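Local coordinates for protein extracellular ligand-binding receptor (PDB 4F06) that binds p-hydroxybenzoic acid as the solute-binding protein of an ABC transporter, probably delivering lignin-derived aromatic compounds for uptake, at residues V8-T13 with V45-R50; S322-V327 with R334-N339. All blocks are in the same frame, centred on the assembly; numbering follows the deposited sequence.

Contact 1 of 2, residues V8-T13 with V45-R50; sequences VGVIGT and VEFVYR. With SO4 (sulfate ion), chain H.
Val48 O takes the shortest polar bond of this contact, 2.7 Å from Val10 N and almost straight at 177°, and the same oxygen receives a CA-H...O contact from Gly9. Val48 N in turn donates to Val8 O, so the peptide groups flanking Val48 bond on to residues two apart on the facing strand, the signature of a parallel ladder. The ladder starts with Val8 N to Glu46 O and closes with Gly12 N to Arg50 O, the longest of its five bonds at 3.0 Å. Val8 CA and Phe47 CA are 4.8 Å apart, and the register holds through Ile11 with Arg50, while the short strand axes are turned 30° against each other, as in a twisted sheet.

On one face Val8 lies beside Phe47 and Val10 beside Tyr49, each pair pointing the same way. CB of Val8 sits 3.6 Å from Phe47 CD2, and Val10 CB is 3.7 Å from Tyr49 CD2. CG1 of Val10 is anti to the backbone N (chi1 -179°), which puts CG2 anti to the carbonyl carbon and at the edge of the Phe47 ring. Arg50 leaves from the other face and bends at chi2, which carries its guanidinium back to Tyr49 O; NH1 reaches that oxygen from above the carbonyl plane, at 2.9 Å. NH1 and NH2 also hold two oxygens of a sulfate, probably from the crystallisation liquor, edge-on, and NE forms a salt bridge with Glu66.

Strand 5-12 pairs on its other side with strand 75-78, in the parallel core of an alpha/beta lobe of the periplasmic binding protein fold. Helix 19-36, within the connection between the two strands, puts Ile29 against Val10, Phe47 and Tyr49; helix 57-69 covers the opposite face, its Leu67 touching Ile11, Val48 and Arg50.

Contact 2 of 2, residues S322-V327 with R334-N339; sequences SPRGEV and RHITQN. With SO4 (sulfate ion), chain G.
Arg324 CG stands between its backbone N and carbonyl carbon (chi1 79°), and a further bend at chi3 turns the guanidinium toward Gln338, whose own CG has the corresponding placement and whose chain then runs extended. The two side chains meet through Arg324 NH1 and Gln338 OE1, 2.7 Å apart. The donor lies on a lone pair of the amide oxygen, but the N-H...O angle is a bent 143° and the two planes are turned 35° from each other.

Ile336 reaches the guanidinium tip to tip: its CD1 lies over the centre of one face, 3.8 Å above the plane. The same methyl packs 3.7 Å from Val327 CB, while Val327 CG1 lies beside Gln338 CB. Ser322 OG anchors the arginine from its own segment, accepting from Arg324 N in an ST turn and, 3.1 Å away, from Arg324 NE at the edge of the guanidinium plane.

Backbone matching is sparse. Val327 CA makes a CA-H...O contact with Thr337 O at 3.3 Å, and two waters bridge Glu326 and Asn339, one joining Glu326 O to Asn339 N in place of a direct bond at the corner. The contact joins this corner and the type I turn Ser322 to Gly325, between strands 319-322 and 327-329, to strand 336-348 of the larger mixed sheet.

Asp290 OD2 takes both Arg324 NH2, as a salt bridge, and Ser322 OG, and Thr119 O also accepts from NH2; with Ser322 OG and Gln338 OE1 they hold the guanidinium's rotation. The chemistry thus implies a buried cation whose charge is probably balanced by Asp290, while Gln338 supplies a neutral acceptor and Ile336 an apolar lid on one face.

Contact 1 and contact 2 touch at no point: their centres are 23 Å apart and their nearest atoms about 14 Å. They hold different elements. Contact 1 joins neighbouring parallel strands of the sheet that holds strands 5-12 and 43-51, whereas contact 2 joins a turn and corner to strand 336-348, part of the other, larger mixed sheet. Both are partly buried, yet contact 2 lies nearer the centre of the chain, 12 Å against 18 Å. Backbone bonds carry contact 1, with its arginine turned outward to a sulfate; contact 2 relies on side chains and bridging waters, with its bridging arginine buried. Arg334, at the far end of contact 2, also meets a sulfate.

Contact 1 of 2, residues V8-T13 with V45-R50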
loop_
_atom_site.group_PDB
_atom_site.type_symbol
_atom_site.label_atom_id
_atom_site.label_comp_id
_atom_site.label_asym_id
_atom_site.label_seq_id
_atom_site.Cartn_x
_atom_site.Cartn_y
_atom_site.Cartn_z
ATOM N N VAL A 8 17.771 11.727 3.368
ATOM C CA VAL A 8 16.920 10.560 3.316
ATOM C C VAL A 8 16.742 10.254 1.861
ATOM O O VAL A 8 16.307 11.118 1.102
ATOM C CB VAL A 8 15.532 10.831 3.987
ATOM C CG1 VAL A 8 14.614 9.621 3.838
ATOM C CG2 VAL A 8 15.720 11.208 5.440
ATOM N N GLY A 9 17.034 9.010 1.454
ATOM C CA GLY A 9 16.886 8.639 0.027
ATOM C C GLY A 9 15.572 7.920 -0.184
ATOM O O GLY A 9 15.307 6.898 0.440
ATOM N N VAL A 10 14.717 8.491 -1.047
ATOM C CA VAL A 10 13.399 7.937 -1.316
ATOM C C VAL A 10 13.408 7.331 -2.702
ATOM O O VAL A 10 13.654 8.048 -3.697
ATOM C CB VAL A 10 12.332 9.045 -1.251
ATOM C CG1 VAL A 10 10.958 8.443 -1.521
ATOM C CG2 VAL A 10 12.323 9.751 0.119
ATOM N N ILE A 11 13.142 6.036 -2.786
ATOM C CA ILE A 11 13.064 5.374 -4.097
ATOM C C ILE A 11 11.575 5.138 -4.361
ATOM O O ILE A 11 10.857 4.568 -3.538
ATOM C CB ILE A 11 13.834 4.028 -4.060
ATOM C CG1 ILE A 11 15.347 4.286 -3.833
ATOM C CG2 ILE A 11 13.557 3.227 -5.366
ATOM C CD1 ILE A 11 16.106 3.031 -3.469
ATOM N N GLY A 12 11.095 5.580 -5.523
ATOM C CA GLY A 12 9.673 5.375 -5.855
ATOM C C GLY A 12 9.471 5.475 -7.321
ATOM O O GLY A 12 10.410 5.801 -8.055
ATOM N N THR A 13 8.254 5.195 -7.760
ATOM C CA THR A 13 7.941 5.248 -9.187
ATOM C C THR A 13 7.644 6.698 -9.544
ATOM O O THR A 13 6.510 7.163 -9.461
ATOM C CB THR A 13 6.774 4.288 -9.513
ATOM O OG1 THR A 13 5.697 4.543 -8.599
ATOM C CG2 THR A 13 7.202 2.852 -9.370
ATOM N N VAL A 45 16.765 18.149 7.624
ATOM C CA VAL A 45 16.471 16.855 6.978
ATOM C C VAL A 45 16.126 17.181 5.534
ATOM O O VAL A 45 15.247 18.000 5.260
ATOM C CB VAL A 45 15.314 16.117 7.676
ATOM C CG1 VAL A 45 15.076 14.746 7.045
ATOM C CG2 VAL A 45 15.637 15.996 9.167
ATOM N N GLU A 46 16.807 16.500 4.605
ATOM C CA GLU A 46 16.552 16.689 3.181
ATOM C C GLU A 46 16.184 15.332 2.563
ATOM O O GLU A 46 16.933 14.373 2.722
ATOM C CB GLU A 46 17.822 17.249 2.483
ATOM C CG GLU A 46 17.668 17.472 0.993
ATOM C CD GLU A 46 18.955 17.905 0.321
ATOM O OE1 GLU A 46 19.924 18.353 1.009
ATOM O OE2 GLU A 46 18.998 17.808 -0.932
ATOM N N PHE A 47 15.095 15.298 1.800
ATOM C CA PHE A 47 14.671 14.115 1.068
ATOM C C PHE A 47 15.158 14.215 -0.368
ATOM O O PHE A 47 14.991 15.256 -1.027
ATOM C CB PHE A 47 13.153 14.012 1.145
ATOM C CG PHE A 47 12.642 13.735 2.541
ATOM C CD1 PHE A 47 12.354 14.797 3.426
ATOM C CD2 PHE A 47 12.406 12.399 2.966
ATOM C CE1 PHE A 47 11.902 14.547 4.722
ATOM C CE2 PHE A 47 11.941 12.164 4.267
ATOM C CZ PHE A 47 11.673 13.231 5.131
ATOM N N VAL A 48 15.772 13.123 -0.835
ATOM C CA VAL A 48 16.388 12.969 -2.181
ATOM C C VAL A 48 15.637 11.833 -2.899
ATOM O O VAL A 48 15.549 10.732 -2.360
ATOM C CB VAL A 48 17.897 12.606 -2.057
ATOM C CG1 VAL A 48 18.558 12.537 -3.447
ATOM C CG2 VAL A 48 18.604 13.614 -1.135
ATOM N N TYR A 49 15.085 12.092 -4.089
ATOM C CA TYR A 49 14.218 11.115 -4.760
ATOM C C TYR A 49 14.935 10.434 -5.913
ATOM O O TYR A 49 15.616 11.090 -6.716
ATOM C CB TYR A 49 12.923 11.811 -5.276
ATOM C CG TYR A 49 12.119 12.390 -4.136
ATOM C CD1 TYR A 49 12.387 13.667 -3.642
ATOM C CD2 TYR A 49 11.116 11.630 -3.532
ATOM C CE1 TYR A 49 11.650 14.167 -2.571
ATOM C CE2 TYR A 49 10.389 12.134 -2.466
ATOM C CZ TYR A 49 10.666 13.384 -1.990
ATOM O OH TYR A 49 9.937 13.886 -0.925
ATOM N N ARG A 50 14.722 9.133 -6.053
ATOM C CA ARG A 50 15.274 8.379 -7.170
ATOM C C ARG A 50 14.161 7.501 -7.740
ATOM O O ARG A 50 13.223 7.095 -7.027
ATOM C CB ARG A 50 16.437 7.498 -6.680
ATOM C CG ARG A 50 17.657 8.260 -6.172
ATOM C CD ARG A 50 18.309 9.067 -7.298
ATOM N NE ARG A 50 19.499 9.813 -6.843
ATOM C CZ ARG A 50 19.520 11.104 -6.550
ATOM N NH1 ARG A 50 18.404 11.829 -6.642
ATOM N NH2 ARG A 50 20.671 11.669 -6.169
HETATM S S SO4 H . 19.370 15.423 -6.057
HETATM O O1 SO4 H . 19.645 16.425 -7.121
HETATM O O2 SO4 H . 20.538 14.500 -5.947
HETATM O O3 SO4 H . 19.189 16.127 -4.755
HETATM O O4 SO4 H . 18.127 14.653 -6.361
#

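Contact 2 of 2, residues S322-V327 with R334-N339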
loop_
_atom_site.group_PDB
_atom_site.type_symbol
_atom_site.label_atom_id
_atom_site.label_comp_id
_atom_site.label_asym_id
_atom_site.label_seq_id
_atom_site.Cartn_x
_atom_site.Cartn_y
_atom_site.Cartn_z
ATOM N N SER A 322 -2.825 8.339 12.865
ATOM C CA SER A 322 -2.526 8.648 11.463
ATOM C C SER A 322 -3.749 9.296 10.814
ATOM O O SER A 322 -4.868 9.084 11.274
ATOM C CB SER A 322 -2.198 7.297 10.795
ATOM O OG SER A 322 -2.127 7.406 9.374
ATOM N N PRO A 323 -3.576 9.963 9.674
ATOM C CA PRO A 323 -4.750 10.358 8.881
ATOM C C PRO A 323 -5.653 9.158 8.576
ATOM O O PRO A 323 -6.864 9.323 8.399
ATOM C CB PRO A 323 -4.127 10.938 7.609
ATOM C CG PRO A 323 -2.827 11.525 8.119
ATOM C CD PRO A 323 -2.319 10.512 9.115
ATOM N N ARG A 324 -5.080 7.936 8.520
ATOM C CA ARG A 324 -5.904 6.751 8.182
ATOM C C ARG A 324 -6.725 6.183 9.330
ATOM O O ARG A 324 -7.609 5.334 9.096
ATOM C CB ARG A 324 -4.996 5.637 7.621
ATOM C CG ARG A 324 -4.235 4.860 8.723
ATOM C CD ARG A 324 -3.145 3.951 8.128
ATOM N NE ARG A 324 -1.941 4.732 7.827
ATOM C CZ ARG A 324 -0.866 4.206 7.207
ATOM N NH1 ARG A 324 -0.903 2.939 6.767
ATOM N NH2 ARG A 324 0.207 4.997 6.987
ATOM N N GLY A 325 -6.381 6.552 10.588
ATOM C CA GLY A 325 -6.923 5.895 11.797
ATOM C C GLY A 325 -5.808 5.719 12.817
ATOM O O GLY A 325 -4.650 6.058 12.561
ATOM N N GLU A 326 -6.151 5.177 13.979
ATOM C CA GLU A 326 -5.137 4.851 15.005
ATOM C C GLU A 326 -4.225 3.749 14.486
ATOM O O GLU A 326 -4.709 2.781 13.879
ATOM C CB GLU A 326 -5.844 4.440 16.301
ATOM C CG GLU A 326 -6.704 5.565 16.849
ATOM C CD GLU A 326 -7.200 5.401 18.261
ATOM O OE1 GLU A 326 -7.305 4.266 18.778
ATOM O OE2 GLU A 326 -7.537 6.452 18.839
ATOM N N VAL A 327 -2.916 3.893 14.696
ATOM C CA VAL A 327 -1.928 2.921 14.194
ATOM C C VAL A 327 -0.844 2.707 15.224
ATOM O O VAL A 327 -0.688 3.485 16.170
ATOM C CB VAL A 327 -1.288 3.380 12.867
ATOM C CG1 VAL A 327 -2.324 3.477 11.751
ATOM C CG2 VAL A 327 -0.513 4.680 13.050
ATOM N N ARG A 334 7.692 -5.247 13.050
ATOM C CA ARG A 334 8.090 -3.942 12.505
ATOM C C ARG A 334 7.139 -3.491 11.388
ATOM O O ARG A 334 7.489 -2.649 10.568
ATOM C CB ARG A 334 9.585 -3.908 12.079
ATOM C CG ARG A 334 10.488 -3.834 13.298
ATOM C CD ARG A 334 11.946 -4.184 12.917
ATOM N NE ARG A 334 12.120 -5.625 12.666
ATOM C CZ ARG A 334 12.242 -6.217 11.491
ATOM N NH1 ARG A 334 12.159 -5.539 10.371
ATOM N NH2 ARG A 334 12.460 -7.525 11.441
ATOM N N HIS A 335 5.920 -4.012 11.426
ATOM C CA HIS A 335 4.865 -3.619 10.485
ATOM C C HIS A 335 3.779 -2.801 11.188
ATOM O O HIS A 335 3.473 -3.041 12.377
ATOM C CB HIS A 335 4.238 -4.875 9.850
ATOM C CG HIS A 335 3.215 -4.505 8.853
ATOM N ND1 HIS A 335 3.525 -3.871 7.667
ATOM C CD2 HIS A 335 1.834 -4.525 8.945
ATOM C CE1 HIS A 335 2.379 -3.528 7.045
ATOM N NE2 HIS A 335 1.340 -3.927 7.802
ATOM N N ILE A 336 3.165 -1.875 10.458
ATOM C CA ILE A 336 2.092 -1.013 11.019
ATOM C C ILE A 336 0.794 -1.801 11.247
ATOM O O ILE A 336 0.175 -2.298 10.317
ATOM C CB ILE A 336 1.915 0.209 10.086
ATOM C CG1 ILE A 336 1.033 1.271 10.749
ATOM C CG2 ILE A 336 1.450 -0.173 8.680
ATOM C CD1 ILE A 336 1.140 2.646 10.107
ATOM N N THR A 337 0.390 -1.892 12.540
ATOM C CA THR A 337 -0.925 -2.388 12.896
ATOM C C THR A 337 -1.939 -1.268 12.684
ATOM O O THR A 337 -1.679 -0.126 13.072
ATOM C CB THR A 337 -0.918 -2.833 14.358
ATOM O OG1 THR A 337 -0.103 -4.001 14.417
ATOM C CG2 THR A 337 -2.331 -3.198 14.855
ATOM N N GLN A 338 -3.071 -1.564 12.060
ATOM C CA GLN A 338 -3.979 -0.495 11.637
ATOM C C GLN A 338 -5.344 -1.078 11.377
ATOM O O GLN A 338 -5.539 -2.272 11.094
ATOM C CB GLN A 338 -3.437 0.159 10.361
ATOM C CG GLN A 338 -3.338 -0.804 9.148
ATOM C CD GLN A 338 -2.533 -0.158 8.046
ATOM O OE1 GLN A 338 -2.478 1.058 7.966
ATOM N NE2 GLN A 338 -1.905 -0.963 7.165
ATOM N N ASN A 339 -6.345 -0.197 11.374
ATOM C CA ASN A 339 -7.694 -0.610 10.942
ATOM C C ASN A 339 -7.689 -0.992 9.461
ATOM O O ASN A 339 -6.931 -0.420 8.635
ATOM C CB ASN A 339 -8.636 0.590 11.067
ATOM C CG ASN A 339 -8.768 1.101 12.483
ATOM O OD1 ASN A 339 -8.406 0.411 13.464
ATOM N ND2 ASN A 339 -9.320 2.311 12.593
HETATM S S SO4 G . 14.075 -8.406 14.878
HETATM O O1 SO4 G . 15.186 -7.781 14.111
HETATM O O2 SO4 G . 14.564 -9.458 15.804
HETATM O O3 SO4 G . 13.361 -7.383 15.671
HETATM O O4 SO4 G . 13.140 -9.109 13.907
HETATM O O HOH W 1 -6.206 2.621 11.529
HETATM O O HOH W 2 -9.108 4.611 14.737
#